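Local coordinates for citryl-spermidine/3,4-dihydroxybenzoyl-citryl-spermidine:spermidine ligase (Bacillus anthracis, PDB 3TO3), which catalyses the ATP-dependent condensation of spermidine with citryl-spermidine or its 3,4-dihydroxybenzoyl derivative, two steps in the biosynthesis of the siderophore petrobactin, at residues 155-160 and 384-389; 380-385 and 451-456; 345-350 and 442-447. One frame throughout, in Å; residues are numbered along the deposited sequence.

Contact 1 (155-160 and 384-389). With ATP (adenosine-5'-triphosphate), chain E.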
loop_
_atom_site.group_PDB
_atom_site.type_symbol
_atom_site.label_atom_id
_atom_site.label_comp_id
_atom_site.label_asym_id
_atom_site.label_seq_id
_atom_site.Cartn_x
_atom_site.Cartn_y
_atom_site.Cartn_z
ATOM N N ASN B 155 3.629 27.453 2.942
ATOM C CA ASN B 155 3.303 26.493 4.006
ATOM C C ASN B 155 2.125 26.880 4.900
ATOM O O ASN B 155 1.560 26.031 5.592
ATOM C CB ASN B 155 4.530 26.180 4.865
ATOM C CG ASN B 155 5.692 25.651 4.039
ATOM O OD1 ASN B 155 6.614 26.394 3.670
ATOM N ND2 ASN B 155 5.642 24.364 3.721
ATOM N N HIS B 156 1.725 28.145 4.871
ATOM C CA HIS B 156 0.549 28.532 5.645
ATOM C C HIS B 156 -0.801 28.428 4.909
ATOM O O HIS B 156 -1.859 28.438 5.553
ATOM C CB HIS B 156 0.757 29.862 6.390
ATOM C CG HIS B 156 1.689 29.736 7.560
ATOM N ND1 HIS B 156 1.333 29.097 8.731
ATOM C CD2 HIS B 156 2.978 30.131 7.726
ATOM C CE1 HIS B 156 2.354 29.119 9.572
ATOM N NE2 HIS B 156 3.364 29.741 8.987
ATOM N N LEU B 157 -0.786 28.229 3.588
ATOM C CA LEU B 157 -2.064 27.923 2.969
ATOM C C LEU B 157 -2.132 26.420 2.991
ATOM O O LEU B 157 -1.556 25.723 2.152
ATOM C CB LEU B 157 -2.091 28.350 1.503
ATOM C CG LEU B 157 -1.622 29.720 1.059
ATOM C CD1 LEU B 157 -1.482 29.667 -0.462
ATOM C CD2 LEU B 157 -2.602 30.786 1.514
ATOM N N ILE B 158 -2.925 25.935 3.918
ATOM C CA ILE B 158 -3.028 24.512 4.142
ATOM C C ILE B 158 -4.281 23.908 3.513
ATOM O O ILE B 158 -4.554 22.736 3.702
ATOM C CB ILE B 158 -2.895 24.186 5.640
ATOM C CG1 ILE B 158 -4.156 24.643 6.392
ATOM C CG2 ILE B 158 -1.560 24.822 6.211
ATOM C CD1 ILE B 158 -4.153 24.221 7.823
ATOM N N ASP B 159 -5.072 24.709 2.808
ATOM C CA ASP B 159 -6.398 24.220 2.408
ATOM C C ASP B 159 -6.390 23.224 1.247
ATOM O O ASP B 159 -7.247 22.334 1.172
ATOM C CB ASP B 159 -7.391 25.376 2.179
ATOM C CG ASP B 159 -7.882 26.002 3.508
ATOM O OD1 ASP B 159 -8.026 25.247 4.500
ATOM O OD2 ASP B 159 -8.100 27.242 3.560
ATOM N N GLY B 160 -5.407 23.338 0.359
ATOM C CA GLY B 160 -5.364 22.435 -0.773
ATOM C C GLY B 160 -6.491 22.757 -1.738
ATOM O O GLY B 160 -7.088 23.838 -1.719
ATOM N N ALA B 384 5.882 37.880 -2.852
ATOM C CA ALA B 384 5.235 36.945 -3.756
ATOM C C ALA B 384 4.257 36.087 -3.003
ATOM O O ALA B 384 4.481 35.755 -1.846
ATOM C CB ALA B 384 6.282 36.047 -4.454
ATOM N N VAL B 385 3.181 35.707 -3.674
ATOM C CA VAL B 385 2.202 34.827 -3.073
ATOM C C VAL B 385 1.835 33.762 -4.108
ATOM O O VAL B 385 1.687 34.065 -5.281
ATOM C CB VAL B 385 0.930 35.654 -2.599
ATOM C CG1 VAL B 385 0.385 36.491 -3.720
ATOM C CG2 VAL B 385 -0.155 34.747 -2.111
ATOM N N PRO B 386 1.668 32.510 -3.670
ATOM C CA PRO B 386 1.161 31.481 -4.586
ATOM C C PRO B 386 -0.203 31.860 -5.122
ATOM O O PRO B 386 -1.039 32.372 -4.378
ATOM C CB PRO B 386 1.040 30.234 -3.710
ATOM C CG PRO B 386 1.335 30.667 -2.306
ATOM C CD PRO B 386 2.075 31.960 -2.368
ATOM N N PHE B 387 -0.446 31.595 -6.394
ATOM C CA PHE B 387 -1.624 32.154 -7.026
ATOM C C PHE B 387 -2.933 31.646 -6.413
ATOM O O PHE B 387 -3.855 32.422 -6.229
ATOM C CB PHE B 387 -1.570 31.987 -8.536
ATOM C CG PHE B 387 -2.548 32.843 -9.281
ATOM C CD1 PHE B 387 -2.192 34.101 -9.708
ATOM C CD2 PHE B 387 -3.829 32.389 -9.545
ATOM C CE1 PHE B 387 -3.086 34.885 -10.418
ATOM C CE2 PHE B 387 -4.717 33.170 -10.235
ATOM C CZ PHE B 387 -4.342 34.421 -10.683
ATOM N N ASN B 388 -3.009 30.370 -6.053
ATOM C CA ASN B 388 -4.186 29.902 -5.324
ATOM C C ASN B 388 -4.347 30.539 -3.921
ATOM O O ASN B 388 -5.406 30.481 -3.315
ATOM C CB ASN B 388 -4.229 28.374 -5.241
ATOM C CG ASN B 388 -3.073 27.794 -4.437
ATOM O OD1 ASN B 388 -1.923 28.232 -4.558
ATOM N ND2 ASN B 388 -3.373 26.788 -3.621
ATOM N N GLY B 389 -3.303 31.158 -3.404
ATOM C CA GLY B 389 -3.473 31.950 -2.206
ATOM C C GLY B 389 -4.497 33.068 -2.366
ATOM O O GLY B 389 -5.204 33.415 -1.425
HETATM P PB ATP E . 4.093 19.489 -8.586
HETATM O O1B ATP E . 4.958 18.634 -7.695
HETATM O O2B ATP E . 4.034 18.883 -9.963
HETATM O O3B ATP E . 4.670 20.952 -8.633
HETATM P PA ATP E . 1.736 18.372 -7.822
HETATM O O1A ATP E . 2.603 17.140 -7.652
HETATM O O2A ATP E . 0.784 18.261 -9.009
HETATM O O3A ATP E . 2.643 19.619 -8.018
HETATM O "O5'" ATP E . 0.910 18.541 -6.497
HETATM C "C5'" ATP E . 0.524 19.789 -6.056
HETATM C "C4'" ATP E . -0.524 19.833 -5.094
HETATM O "O4'" ATP E . -1.130 21.171 -5.085
HETATM C "C3'" ATP E . -1.609 18.895 -5.460
HETATM O "O3'" ATP E . -1.796 17.975 -4.455
HETATM C "C2'" ATP E . -2.802 19.742 -5.635
HETATM O "O2'" ATP E . -3.924 19.105 -5.190
HETATM C "C1'" ATP E . -2.473 20.928 -4.794
HETATM N N9 ATP E . -3.296 22.089 -5.002
HETATM C C8 ATP E . -3.908 22.764 -4.013
HETATM N N7 ATP E . -4.581 23.782 -4.567
HETATM C C5 ATP E . -4.396 23.767 -5.906
HETATM C C6 ATP E . -4.854 24.585 -6.949
HETATM N N6 ATP E . -5.708 25.701 -6.650
HETATM N N1 ATP E . -4.482 24.303 -8.219
HETATM C C2 ATP E . -3.681 23.249 -8.480
HETATM N N3 ATP E . -3.226 22.440 -7.496
HETATM C C4 ATP E . -3.565 22.673 -6.200
HETATM O O HOH W 1 -6.067 26.056 -3.292
#
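Leu157 reaches across with one methyl group and sets it in the turn formed by Pro386 and Gly389. Its CD1 lies 3.5 Å from the ring carbon CG of Pro386, and an equal 3.5 Å separates the same CD1 from CA of Gly389, so a single branch is pressed against both residues. The second branch follows less closely, with Leu157 CD2 4.0 Å from Gly389 CA. The turn keeps its shape through a backbone hydrogen bond from Gly389 N to Pro386 O (2.7 Å), and the absence of a side chain at Gly389 lets the leucine methyl rest directly on the main chain. Tyr150 and Glu154 of helix 150-156 also touch Pro386.

Toward the nucleotide the two segments separate, and a water replaces direct contact. It donates to Gly160 O and accepts a bond from Asn388 ND2 (2.8 Å), while its link to N6 of ATP is weak. With CG lodged between the backbone N and the carbonyl carbon (chi1 64°), Asn388 turns its amide toward the purine: Asn388 CB is 3.4 Å from ATP N6, and ND2 passes close to N7. A hydrogen bond from ND2 to Gln282 OE1 further fixes the amide. Gly160, whose positive phi suits a glycine, brings its carbonyl carbon C to 3.4 Å from ATP C8. The apolar leucine-proline packing thus adjoins a water-bridged adenine-binding site, part of the ATP pocket of this IucA/IucC-family synthetase.

Contact 2 (380-385 and 451-456)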
loop_
_atom_site.group_PDB
_atom_site.type_symbol
_atom_site.label_atom_id
_atom_site.label_comp_id
_atom_site.label_asym_id
_atom_site.label_seq_id
_atom_site.Cartn_x
_atom_site.Cartn_y
_atom_site.Cartn_z
ATOM N N GLU B 380 13.540 44.696 -4.679
ATOM C CA GLU B 380 13.777 45.001 -3.272
ATOM C C GLU B 380 12.505 45.230 -2.453
ATOM O O GLU B 380 12.444 44.847 -1.285
ATOM C CB GLU B 380 14.761 46.160 -3.100
ATOM C CG GLU B 380 15.261 46.301 -1.673
ATOM C CD GLU B 380 16.510 47.164 -1.564
ATOM O OE1 GLU B 380 17.589 46.608 -1.257
ATOM O OE2 GLU B 380 16.415 48.396 -1.775
ATOM N N GLN B 381 11.493 45.854 -3.041
ATOM C CA GLN B 381 10.239 46.000 -2.310
ATOM C C GLN B 381 9.183 44.941 -2.632
ATOM O O GLN B 381 8.106 44.943 -2.043
ATOM C CB GLN B 381 9.665 47.399 -2.510
ATOM C CG GLN B 381 10.556 48.504 -1.977
ATOM C CD GLN B 381 10.231 49.831 -2.614
ATOM O OE1 GLN B 381 10.572 50.070 -3.774
ATOM N NE2 GLN B 381 9.548 50.697 -1.873
ATOM N N GLU B 382 9.488 44.037 -3.557
ATOM C CA GLU B 382 8.505 43.055 -4.018
ATOM C C GLU B 382 8.394 41.853 -3.077
ATOM O O GLU B 382 9.373 41.437 -2.496
ATOM C CB GLU B 382 8.849 42.600 -5.446
ATOM C CG GLU B 382 8.880 43.740 -6.457
ATOM C CD GLU B 382 9.209 43.317 -7.896
ATOM O OE1 GLU B 382 9.831 42.246 -8.146
ATOM O OE2 GLU B 382 8.836 44.098 -8.799
ATOM N N ASP B 383 7.195 41.312 -2.903
ATOM C CA ASP B 383 7.045 39.966 -2.325
ATOM C C ASP B 383 6.196 39.103 -3.266
ATOM O O ASP B 383 5.834 39.543 -4.366
ATOM C CB ASP B 383 6.449 39.994 -0.907
ATOM C CG ASP B 383 7.001 38.866 -0.001
ATOM O OD1 ASP B 383 7.397 37.772 -0.511
ATOM O OD2 ASP B 383 7.043 39.090 1.232
ATOM N N ALA B 384 5.882 37.880 -2.852
ATOM C CA ALA B 384 5.235 36.945 -3.756
ATOM C C ALA B 384 4.257 36.087 -3.003
ATOM O O ALA B 384 4.481 35.755 -1.846
ATOM C CB ALA B 384 6.282 36.047 -4.454
ATOM N N VAL B 385 3.181 35.707 -3.674
ATOM C CA VAL B 385 2.202 34.827 -3.073
ATOM C C VAL B 385 1.835 33.762 -4.108
ATOM O O VAL B 385 1.687 34.065 -5.281
ATOM C CB VAL B 385 0.930 35.654 -2.599
ATOM C CG1 VAL B 385 0.385 36.491 -3.720
ATOM C CG2 VAL B 385 -0.155 34.747 -2.111
ATOM N N LEU B 451 -0.143 45.271 -4.253
ATOM C CA LEU B 451 -0.357 45.798 -5.594
ATOM C C LEU B 451 0.248 44.823 -6.601
ATOM O O LEU B 451 1.441 44.536 -6.525
ATOM C CB LEU B 451 0.360 47.132 -5.754
ATOM C CG LEU B 451 0.161 47.761 -7.130
ATOM C CD1 LEU B 451 -1.266 48.266 -7.200
ATOM C CD2 LEU B 451 1.161 48.890 -7.425
ATOM N N PRO B 452 -0.571 44.299 -7.530
ATOM C CA PRO B 452 -0.031 43.288 -8.446
ATOM C C PRO B 452 0.985 43.890 -9.410
ATOM O O PRO B 452 0.692 44.890 -10.067
ATOM C CB PRO B 452 -1.279 42.775 -9.181
ATOM C CG PRO B 452 -2.446 43.087 -8.202
ATOM C CD PRO B 452 -2.037 44.421 -7.631
ATOM N N VAL B 453 2.147 43.250 -9.511
ATOM C CA VAL B 453 3.257 43.716 -10.333
ATOM C C VAL B 453 3.452 42.873 -11.598
ATOM O O VAL B 453 3.451 43.400 -12.715
ATOM C CB VAL B 453 4.570 43.842 -9.522
ATOM C CG1 VAL B 453 5.710 44.318 -10.414
ATOM C CG2 VAL B 453 4.372 44.823 -8.365
ATOM N N ARG B 454 3.712 41.579 -11.405
ATOM C CA ARG B 454 4.057 40.679 -12.487
ATOM C C ARG B 454 3.789 39.223 -12.063
ATOM O O ARG B 454 3.529 38.950 -10.881
ATOM C CB ARG B 454 5.523 40.909 -12.910
ATOM C CG ARG B 454 6.537 40.560 -11.820
ATOM C CD ARG B 454 7.748 41.448 -11.878
ATOM N NE ARG B 454 8.757 40.971 -12.817
ATOM C CZ ARG B 454 10.038 40.789 -12.514
ATOM N NH1 ARG B 454 10.482 41.024 -11.283
ATOM N NH2 ARG B 454 10.870 40.362 -13.444
ATOM N N ILE B 455 3.799 38.309 -13.038
ATOM C CA ILE B 455 3.549 36.892 -12.796
ATOM C C ILE B 455 4.797 35.995 -12.978
ATOM O O ILE B 455 5.652 36.243 -13.834
ATOM C CB ILE B 455 2.406 36.387 -13.697
ATOM C CG1 ILE B 455 1.739 35.185 -13.056
ATOM C CG2 ILE B 455 2.893 36.083 -15.097
ATOM C CD1 ILE B 455 1.220 35.507 -11.653
ATOM N N ALA B 456 4.911 34.957 -12.162
ATOM C CA ALA B 456 6.014 34.008 -12.305
ATOM C C ALA B 456 5.391 32.658 -12.528
ATOM O O ALA B 456 4.409 32.328 -11.879
ATOM C CB ALA B 456 6.868 33.981 -11.071
#
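Glu382 contributes the most buried surface here, bringing its carboxylate up to both Val453 and Arg454. The extended chain (chi2 -180°) carries the carboxylate out to segment 451-456, where its two oxygens meet different residues. OE1 forms a salt bridge with Arg454 NH1 at 3.4 Å, meeting the guanidinium at its edge and in its plane. The associated hydrogen bond is weak and bent, with an N-H...O angle of 141°, and the carboxylate and guanidinium planes are turned 52° apart. Both ends have other partners: OE1 also accepts from Gly379 N, and Arg454 donates through NE to Arg343 O, so both groups have stronger partners outside the pair than in each other.

Val453 and Arg454 together face Val446 on the neighbouring strand, a classic beta bulge in the antiparallel pairing of strands 443-448 and 451-457. Strand 443-448 lies between the two segments, and the charged pair therefore spans it at the surface of the mixed sheet. The other carboxylate oxygen, Glu382 OE2, approaches Val453 CG1 to 3.5 Å, the two side chains crossing at about a right angle. Arg454 bends at both chi2 and chi3 on its way to the glutamate.

Contact 3 (345-350 and 442-447)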
loop_
_atom_site.group_PDB
_atom_site.type_symbol
_atom_site.label_atom_id
_atom_site.label_comp_id
_atom_site.label_asym_id
_atom_site.label_seq_id
_atom_site.Cartn_x
_atom_site.Cartn_y
_atom_site.Cartn_z
ATOM N N ILE B 345 8.130 36.216 -15.287
ATOM C CA ILE B 345 9.242 35.416 -14.781
ATOM C C ILE B 345 8.953 33.958 -15.108
ATOM O O ILE B 345 7.852 33.503 -14.863
ATOM C CB ILE B 345 9.324 35.512 -13.264
ATOM C CG1 ILE B 345 9.548 36.949 -12.832
ATOM C CG2 ILE B 345 10.401 34.576 -12.696
ATOM C CD1 ILE B 345 9.120 37.173 -11.397
ATOM N N LEU B 346 9.908 33.237 -15.694
ATOM C CA LEU B 346 9.758 31.780 -15.847
ATOM C C LEU B 346 10.778 31.096 -14.951
ATOM O O LEU B 346 11.965 31.255 -15.179
ATOM C CB LEU B 346 9.985 31.359 -17.295
ATOM C CG LEU B 346 9.035 31.958 -18.326
ATOM C CD1 LEU B 346 9.355 31.367 -19.662
ATOM C CD2 LEU B 346 7.606 31.694 -17.993
ATOM N N LEU B 347 10.360 30.360 -13.923
ATOM C CA LEU B 347 11.389 29.770 -13.061
ATOM C C LEU B 347 11.907 28.552 -13.830
ATOM O O LEU B 347 11.187 27.564 -14.040
ATOM C CB LEU B 347 10.801 29.339 -11.715
ATOM C CG LEU B 347 10.138 30.454 -10.921
ATOM C CD1 LEU B 347 9.484 29.902 -9.684
ATOM C CD2 LEU B 347 11.188 31.554 -10.566
ATOM N N LYS B 348 13.177 28.605 -14.211
ATOM C CA LYS B 348 13.681 27.652 -15.173
ATOM C C LYS B 348 13.975 26.343 -14.461
ATOM O O LYS B 348 14.566 26.360 -13.378
ATOM C CB LYS B 348 14.937 28.181 -15.872
ATOM C CG LYS B 348 14.707 29.382 -16.795
ATOM C CD LYS B 348 16.025 29.782 -17.504
ATOM C CE LYS B 348 16.050 31.266 -17.959
ATOM N NZ LYS B 348 16.353 32.285 -16.888
ATOM N N GLU B 349 13.585 25.222 -15.074
ATOM C CA GLU B 349 14.010 23.946 -14.557
ATOM C C GLU B 349 15.288 23.743 -15.357
ATOM O O GLU B 349 15.262 23.223 -16.461
ATOM C CB GLU B 349 12.912 22.922 -14.958
ATOM C CG GLU B 349 11.588 23.124 -14.126
ATOM C CD GLU B 349 10.279 22.660 -14.784
ATOM O OE1 GLU B 349 10.251 21.922 -15.789
ATOM O OE2 GLU B 349 9.223 23.049 -14.274
ATOM N N PHE B 350 16.425 24.055 -14.742
ATOM C CA PHE B 350 17.616 24.265 -15.546
ATOM C C PHE B 350 18.551 23.061 -15.549
ATOM O O PHE B 350 19.551 23.017 -16.276
ATOM C CB PHE B 350 18.348 25.563 -15.131
ATOM C CG PHE B 350 18.827 25.550 -13.718
ATOM C CD1 PHE B 350 18.014 26.026 -12.696
ATOM C CD2 PHE B 350 20.064 25.025 -13.397
ATOM C CE1 PHE B 350 18.424 25.995 -11.394
ATOM C CE2 PHE B 350 20.482 24.985 -12.085
ATOM C CZ PHE B 350 19.658 25.480 -11.074
ATOM N N ASN B 442 0.716 26.537 -10.423
ATOM C CA ASN B 442 1.789 26.816 -11.373
ATOM C C ASN B 442 2.161 28.287 -11.478
ATOM O O ASN B 442 3.014 28.667 -12.290
ATOM C CB ASN B 442 1.410 26.326 -12.766
ATOM C CG ASN B 442 1.327 24.827 -12.832
ATOM O OD1 ASN B 442 0.637 24.262 -13.686
ATOM N ND2 ASN B 442 2.007 24.164 -11.892
HETATM N N MSE B 443 1.495 29.114 -10.680
HETATM C CA MSE B 443 1.561 30.541 -10.877
HETATM C C MSE B 443 1.860 31.217 -9.558
HETATM O O MSE B 443 1.331 30.846 -8.511
HETATM C CB MSE B 443 0.238 31.060 -11.442
HETATM C CG MSE B 443 -0.056 30.612 -12.861
HETATM SE SE MSE B 443 -1.867 31.116 -13.518
HETATM C CE MSE B 443 -1.701 33.053 -13.567
ATOM N N ILE B 444 2.708 32.223 -9.625
ATOM C CA ILE B 444 3.092 32.994 -8.462
ATOM C C ILE B 444 2.868 34.464 -8.733
ATOM O O ILE B 444 3.433 35.006 -9.676
ATOM C CB ILE B 444 4.566 32.733 -8.120
ATOM C CG1 ILE B 444 4.748 31.236 -7.848
ATOM C CG2 ILE B 444 4.982 33.576 -6.922
ATOM C CD1 ILE B 444 6.138 30.836 -7.472
ATOM N N LEU B 445 2.033 35.124 -7.930
ATOM C CA LEU B 445 1.876 36.575 -8.098
ATOM C C LEU B 445 2.988 37.309 -7.395
ATOM O O LEU B 445 3.220 37.088 -6.210
ATOM C CB LEU B 445 0.533 37.085 -7.580
ATOM C CG LEU B 445 0.318 38.599 -7.696
ATOM C CD1 LEU B 445 0.131 39.007 -9.153
ATOM C CD2 LEU B 445 -0.909 39.008 -6.877
ATOM N N VAL B 446 3.700 38.155 -8.133
ATOM C CA VAL B 446 4.642 39.073 -7.519
ATOM C C VAL B 446 3.938 40.410 -7.297
ATOM O O VAL B 446 3.266 40.930 -8.190
ATOM C CB VAL B 446 5.861 39.283 -8.395
ATOM C CG1 VAL B 446 6.840 40.260 -7.724
ATOM C CG2 VAL B 446 6.523 37.957 -8.651
ATOM N N HIS B 447 4.058 40.952 -6.092
ATOM C CA HIS B 447 3.266 42.118 -5.732
ATOM C C HIS B 447 4.092 43.083 -4.898
ATOM O O HIS B 447 5.152 42.726 -4.363
ATOM C CB HIS B 447 2.024 41.684 -4.947
ATOM C CG HIS B 447 2.339 41.131 -3.590
ATOM N ND1 HIS B 447 2.591 41.939 -2.500
ATOM C CD2 HIS B 447 2.463 39.854 -3.148
ATOM C CE1 HIS B 447 2.858 41.183 -1.446
ATOM N NE2 HIS B 447 2.794 39.916 -1.815
#
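Ile345 and Leu347, two residues apart on one strand, point the same way and meet Val446 and Ile444, likewise two apart on strand 443-448. The course of Ile345 shows how the two segments are brought together. Its CB rests on the methyl of Ala456, 3.6 Å from Ala456 CB, in the strand that runs between the two segments. From there the side chain forks. CG2 turns along its own strand and packs on Leu347, two residues on, with Ile345 CG2 3.8 Å from Leu347 CD2. CG1 takes the other branch, beside the backbone N and opposite the carbonyl carbon (chi1 -60°), and passes the side chain of Arg454, with Arg454 NE 4.1 Å from CG1. The terminal CD1 then leans over the intervening strand: it keeps contact with Ala456 CB at 3.9 Å and touches CG2 of Val446 at the same separation, 3.9 Å. Ile345 and Val446 cross at about a right angle, methyl against methyl.

The second pair repeats this crossing with a slightly wider approach, Leu347 CD1 standing 4.1 Å from Ile444 CD1. All four residues are buried, and the interaction between them is purely apolar. The small side chain of Ala456 probably helps Ile345 to reach over the middle strand, although the backbones remain two strands apart.

Strand 451-457 joins both partners, pairing in parallel with strand 345-355 and antiparallel with strand 443-448. Strand 383-386 lies along the far side of 443-448, where Ala384 touches Ile444. On strand 443-448, Met443, a selenomethionine, touches Phe387 and Leu457. On the 345-355 side, Leu346 packs on Leu328 and Val332 of helix 315-333.

In the fold
All three contacts reach one mixed sheet in which strands 383-386, 443-448, 451-457 and 345-355 lie in that order; segment 155-160, from a helix end and a loop, packs against it. Contacts 1 and 2 share Ala384 and Val385, and their centres are 15 Å apart. Contact 3 bridges to both: Phe387 N approaches Met443 O (2.9 Å) beside contact 1, and Asp383 O approaches His447 N (2.8 Å) beside contact 2, whose centre is 11 Å away. Contact 1 holds Gly160 and Asn388 of the ATP pocket. Asn442, at the start of 442-447, belongs to the magnesium site, yet the packed side chain of Ile444 is about 10 Å from the metal. Contact 2 lies at the surface, away from these sites.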